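Local coordinates for magnesium transporter MgtE (Enterococcus faecalis, PDB 2OUX), which probably carries magnesium ions across the cell membrane as a homodimer, the part described here being its cytosolic portion with the N domain and paired CBS domains, at residues Ala13-Thr18 / Gly40-Ser45; Glu29-Leu34 / Asn56-Lys61. One frame throughout, in Å; residues are numbered along the deposited sequence.

Interaction 1: residues Ala13-Thr18 / Gly40-Ser45; sequences ALLLET and GQFYQS
Phe42, near the end of helix 36-43, lays one face of its ring against Leu15 of helix 8-20 and an edge against Leu16, and the nearest CA pair, Leu15 CA and Phe42 CA, is 8.6 Å apart. Walking from Gly40 toward Ser45, this aromatic is the first residue to touch the other helix. Its CG stands anti to the backbone N (chi1 175°), which sends the ring straight out from its own helix to the neighbour. Leu15 approaches over one face: the methyl CD1 lies 3.4 Å from the centroid of the Phe42 ring and only 5° off the ring normal, a CH-pi contact centred on the ring. The same leucine also reaches the far end of the ring, where Leu15 CB packs 3.5 Å from Phe42 CE1. Leu16 sits differently. Its backbone N lies near the ring plane, 3.9 Å from Phe42 CE1, and its side chain adds a looser touch, CG being 4.1 Å from that same CE1. One leucine therefore packs over the ring while the next lies at its edge. Farther along, Tyr43 turns from this contact and joins hydroxyls with Tyr55 in a hydrogen bond. No hydrogen bond crosses between residues 13-18 and 40-45; the join is apolar. Phe12 meets the Phe42 ring edge-to-face, and Phe27 of helix 24-31 touches both Leu15 and Phe42. This is helix-to-helix core packing, an aromatic ring packed against neighbouring leucines, in the all-helical N-terminal part of cytosolic MgtE, away from the magnesium sites.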
# COMPACT_ATOMS: atom_id res chain seq x y z
N ALA A 13 -10.18 13.68 -25.67
CA ALA A 13 -10.79 14.20 -26.90
C ALA A 13 -11.62 13.13 -27.61
O ALA A 13 -12.74 13.40 -28.06
CB ALA A 13 -9.71 14.74 -27.83
N LEU A 14 -11.06 11.93 -27.74
CA LEU A 14 -11.76 10.83 -28.37
C LEU A 14 -12.99 10.51 -27.53
O LEU A 14 -14.09 10.31 -28.05
CB LEU A 14 -10.87 9.59 -28.45
CG LEU A 14 -9.92 9.39 -29.64
CD1 LEU A 14 -8.97 10.57 -29.82
CD2 LEU A 14 -9.14 8.11 -29.40
N LEU A 15 -12.78 10.47 -26.21
CA LEU A 15 -13.85 10.18 -25.26
C LEU A 15 -15.00 11.17 -25.40
O LEU A 15 -16.16 10.77 -25.45
CB LEU A 15 -13.31 10.24 -23.84
CG LEU A 15 -13.42 9.01 -22.93
CD1 LEU A 15 -13.00 9.42 -21.53
CD2 LEU A 15 -14.84 8.47 -22.91
N LEU A 16 -14.68 12.46 -25.46
CA LEU A 16 -15.70 13.51 -25.60
C LEU A 16 -16.53 13.31 -26.87
O LEU A 16 -17.73 13.59 -26.88
CB LEU A 16 -15.05 14.90 -25.64
CG LEU A 16 -15.23 15.79 -24.40
CD1 LEU A 16 -14.42 17.08 -24.55
CD2 LEU A 16 -16.70 16.11 -24.21
N GLU A 17 -15.88 12.85 -27.93
CA GLU A 17 -16.58 12.63 -29.18
C GLU A 17 -17.54 11.45 -29.12
O GLU A 17 -18.67 11.55 -29.59
CB GLU A 17 -15.57 12.45 -30.32
CG GLU A 17 -15.02 13.77 -30.85
CD GLU A 17 -16.11 14.64 -31.48
OE1 GLU A 17 -16.71 14.22 -32.49
OE2 GLU A 17 -16.38 15.74 -30.95
N THR A 18 -17.11 10.33 -28.54
CA THR A 18 -17.99 9.18 -28.45
C THR A 18 -19.18 9.58 -27.59
O THR A 18 -20.29 9.09 -27.76
CB THR A 18 -17.31 7.96 -27.79
OG1 THR A 18 -17.23 8.17 -26.37
CG2 THR A 18 -15.91 7.76 -28.35
N GLY A 40 -12.14 10.73 -13.09
CA GLY A 40 -12.56 11.92 -12.37
C GLY A 40 -12.19 13.22 -13.08
O GLY A 40 -12.98 14.16 -13.12
N GLN A 41 -10.99 13.27 -13.63
CA GLN A 41 -10.55 14.47 -14.34
C GLN A 41 -11.39 14.69 -15.59
O GLN A 41 -11.83 15.81 -15.85
CB GLN A 41 -9.07 14.34 -14.71
CG GLN A 41 -8.16 14.26 -13.49
CD GLN A 41 -8.35 15.45 -12.56
OE1 GLN A 41 -7.93 16.56 -12.88
NE2 GLN A 41 -9.00 15.22 -11.42
N PHE A 42 -11.61 13.63 -16.35
CA PHE A 42 -12.42 13.72 -17.56
C PHE A 42 -13.78 14.28 -17.17
O PHE A 42 -14.22 15.29 -17.71
CB PHE A 42 -12.61 12.34 -18.19
CG PHE A 42 -13.54 12.34 -19.37
CD1 PHE A 42 -13.14 12.88 -20.59
CD2 PHE A 42 -14.82 11.82 -19.25
CE1 PHE A 42 -14.02 12.91 -21.68
CE2 PHE A 42 -15.70 11.85 -20.33
CZ PHE A 42 -15.29 12.40 -21.55
N TYR A 43 -14.43 13.64 -16.20
CA TYR A 43 -15.74 14.06 -15.72
C TYR A 43 -15.81 15.49 -15.20
O TYR A 43 -16.80 16.19 -15.43
CB TYR A 43 -16.22 13.10 -14.63
CG TYR A 43 -17.45 13.55 -13.86
CD1 TYR A 43 -17.33 14.37 -12.73
CD2 TYR A 43 -18.72 13.12 -14.23
CE1 TYR A 43 -18.46 14.73 -11.98
CE2 TYR A 43 -19.85 13.48 -13.49
CZ TYR A 43 -19.72 14.28 -12.37
OH TYR A 43 -20.84 14.60 -11.63
N GLN A 44 -14.76 15.93 -14.52
CA GLN A 44 -14.74 17.29 -13.98
C GLN A 44 -14.45 18.34 -15.04
O GLN A 44 -14.37 19.53 -14.74
CB GLN A 44 -13.72 17.38 -12.84
CG GLN A 44 -14.15 16.65 -11.58
CD GLN A 44 -13.08 16.63 -10.50
OE1 GLN A 44 -12.70 17.67 -9.96
NE2 GLN A 44 -12.58 15.44 -10.19
N SER A 45 -14.29 17.91 -16.29
CA SER A 45 -14.02 18.84 -17.37
C SER A 45 -15.30 19.07 -18.16
O SER A 45 -15.48 20.12 -18.79
CB SER A 45 -12.95 18.28 -18.32
OG SER A 45 -13.47 17.22 -19.10

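Interaction 2: residues Glu29-Leu34 / Asn56-Lys61; sequences ELFLAL and NYLSPK
Leu58 sets both methyls against residues 29-34, CD1 on Phe31 and CD2 on Phe31 and Leu32 together. The CD1 branch goes to the phenyl ring, approaching Phe31 CE2 obliquely at 3.3 Å, a close apolar contact, with Phe31 CZ at 3.8 Å from the same methyl. The other branch straddles both partners: Leu58 CD2 lies 3.9 Å from Phe31 CD2 and 4.0 Å from Leu32 CD1. Leu32 and Leu58 run past each other in opposite directions, touching through that last pair of methyls. With CG anti to the backbone N (chi1 -176°), Phe31 holds its ring out from its helix toward Leu58. A type I beta turn from Phe31 to Leu34 then ends this stretch of the chain, with Leu34 N bonded to Phe31 O. On the other side, Leu58 belongs to the short link between helix 48-57 and helix 60-67, whose start is marked by Ser59 at the N-cap. Phe31 also meets Phe27 with nearly parallel ring planes and touches Phe42 of helix 36-43 and Met66 of helix 60-67, while Tyr88 of helix 86-93 hydrogen-bonds to Leu58 O.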
# COMPACT_ATOMS: atom_id res chain seq x y z
N GLU A 29 -16.30 1.48 -23.15
CA GLU A 29 -15.02 0.79 -23.34
C GLU A 29 -13.85 1.70 -23.01
O GLU A 29 -12.92 1.30 -22.30
CB GLU A 29 -14.84 0.33 -24.79
CG GLU A 29 -15.62 -0.90 -25.22
CD GLU A 29 -15.39 -1.23 -26.69
OE1 GLU A 29 -14.24 -1.58 -27.05
OE2 GLU A 29 -16.35 -1.14 -27.49
N LEU A 30 -13.87 2.92 -23.55
CA LEU A 30 -12.81 3.89 -23.34
C LEU A 30 -12.78 4.38 -21.89
O LEU A 30 -11.77 4.24 -21.21
CB LEU A 30 -12.98 5.08 -24.29
CG LEU A 30 -12.82 4.80 -25.78
CD1 LEU A 30 -13.19 6.04 -26.59
CD2 LEU A 30 -11.38 4.38 -26.07
N PHE A 31 -13.89 4.94 -21.44
CA PHE A 31 -14.02 5.46 -20.09
C PHE A 31 -13.58 4.45 -19.04
O PHE A 31 -12.73 4.74 -18.20
CB PHE A 31 -15.47 5.88 -19.81
CG PHE A 31 -15.68 6.53 -18.47
CD1 PHE A 31 -15.36 7.87 -18.27
CD2 PHE A 31 -16.18 5.80 -17.39
CE1 PHE A 31 -15.52 8.48 -17.01
CE2 PHE A 31 -16.34 6.39 -16.13
CZ PHE A 31 -16.02 7.73 -15.94
N LEU A 32 -14.15 3.25 -19.11
CA LEU A 32 -13.85 2.20 -18.15
C LEU A 32 -12.43 1.65 -18.27
O LEU A 32 -12.00 0.87 -17.45
CB LEU A 32 -14.88 1.06 -18.29
CG LEU A 32 -16.05 0.96 -17.29
CD1 LEU A 32 -16.35 2.31 -16.65
CD2 LEU A 32 -17.29 0.43 -18.02
N ALA A 33 -11.70 2.07 -19.30
CA ALA A 33 -10.32 1.62 -19.48
C ALA A 33 -9.39 2.59 -18.72
O ALA A 33 -8.23 2.30 -18.47
CB ALA A 33 -9.95 1.60 -20.96
N LEU A 34 -9.94 3.75 -18.37
CA LEU A 34 -9.19 4.75 -17.63
C LEU A 34 -9.21 4.42 -16.13
O LEU A 34 -10.17 3.85 -15.63
CB LEU A 34 -9.82 6.14 -17.81
CG LEU A 34 -9.91 6.83 -19.17
CD1 LEU A 34 -10.82 8.04 -19.05
CD2 LEU A 34 -8.53 7.27 -19.63
N ASN A 56 -26.22 8.55 -18.00
CA ASN A 56 -27.02 7.57 -18.73
C ASN A 56 -26.23 6.34 -19.19
O ASN A 56 -26.81 5.29 -19.46
CB ASN A 56 -27.68 8.23 -19.95
CG ASN A 56 -28.59 9.39 -19.58
OD1 ASN A 56 -29.35 9.32 -18.61
ND2 ASN A 56 -28.53 10.47 -20.36
N TYR A 57 -24.91 6.46 -19.27
CA TYR A 57 -24.09 5.34 -19.73
C TYR A 57 -23.37 4.59 -18.62
O TYR A 57 -22.74 3.56 -18.87
CB TYR A 57 -23.06 5.82 -20.75
CG TYR A 57 -23.66 6.48 -21.97
CD1 TYR A 57 -24.76 5.93 -22.62
CD2 TYR A 57 -23.13 7.67 -22.47
CE1 TYR A 57 -25.31 6.53 -23.75
CE2 TYR A 57 -23.66 8.28 -23.60
CZ TYR A 57 -24.75 7.71 -24.23
OH TYR A 57 -25.28 8.31 -25.35
N LEU A 58 -23.45 5.10 -17.39
CA LEU A 58 -22.78 4.46 -16.27
C LEU A 58 -23.75 4.11 -15.16
O LEU A 58 -24.65 4.89 -14.85
CB LEU A 58 -21.68 5.36 -15.73
CG LEU A 58 -20.56 5.64 -16.73
CD1 LEU A 58 -19.66 6.75 -16.23
CD2 LEU A 58 -19.78 4.37 -16.97
N SER A 59 -23.58 2.93 -14.59
CA SER A 59 -24.42 2.47 -13.50
C SER A 59 -24.01 3.19 -12.22
O SER A 59 -22.94 3.79 -12.16
CB SER A 59 -24.23 0.97 -13.30
OG SER A 59 -22.94 0.71 -12.77
N PRO A 60 -24.86 3.16 -11.19
CA PRO A 60 -24.51 3.83 -9.94
C PRO A 60 -23.21 3.26 -9.36
O PRO A 60 -22.41 4.01 -8.80
CB PRO A 60 -25.72 3.55 -9.06
CG PRO A 60 -26.85 3.63 -10.07
CD PRO A 60 -26.29 2.80 -11.21
N LYS A 61 -23.01 1.95 -9.50
CA LYS A 61 -21.78 1.33 -9.00
C LYS A 61 -20.60 1.93 -9.73
O LYS A 61 -19.63 2.37 -9.12
CB LYS A 61 -21.78 -0.18 -9.23
CG LYS A 61 -22.78 -0.95 -8.40
CD LYS A 61 -22.62 -2.45 -8.61
CE LYS A 61 -23.76 -3.24 -7.97
NZ LYS A 61 -23.89 -3.01 -6.49

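In the fold
The two contacts interlock along the chain: 13-18 comes first, then 29-34, 40-45 and 56-61, so each pairing skips over one segment of the other. Their centres lie about 11 Å apart, on the same side of the chain's centre. Helix 24-31 follows helix 8-20 and precedes helix 36-43, and it carries part of interaction 2 directly against both helices of interaction 1. The two contacts touch where Leu15 CD1 packs 3.6 Å from Leu34 CD1, and where Thr18 CG2 meets Leu30 CD1. This is consistent with a shared apolar interior in the helical N-terminal part of the transporter's cytosolic portion, Phe31 linking it to Phe42 and to Met66 of helix 60-67.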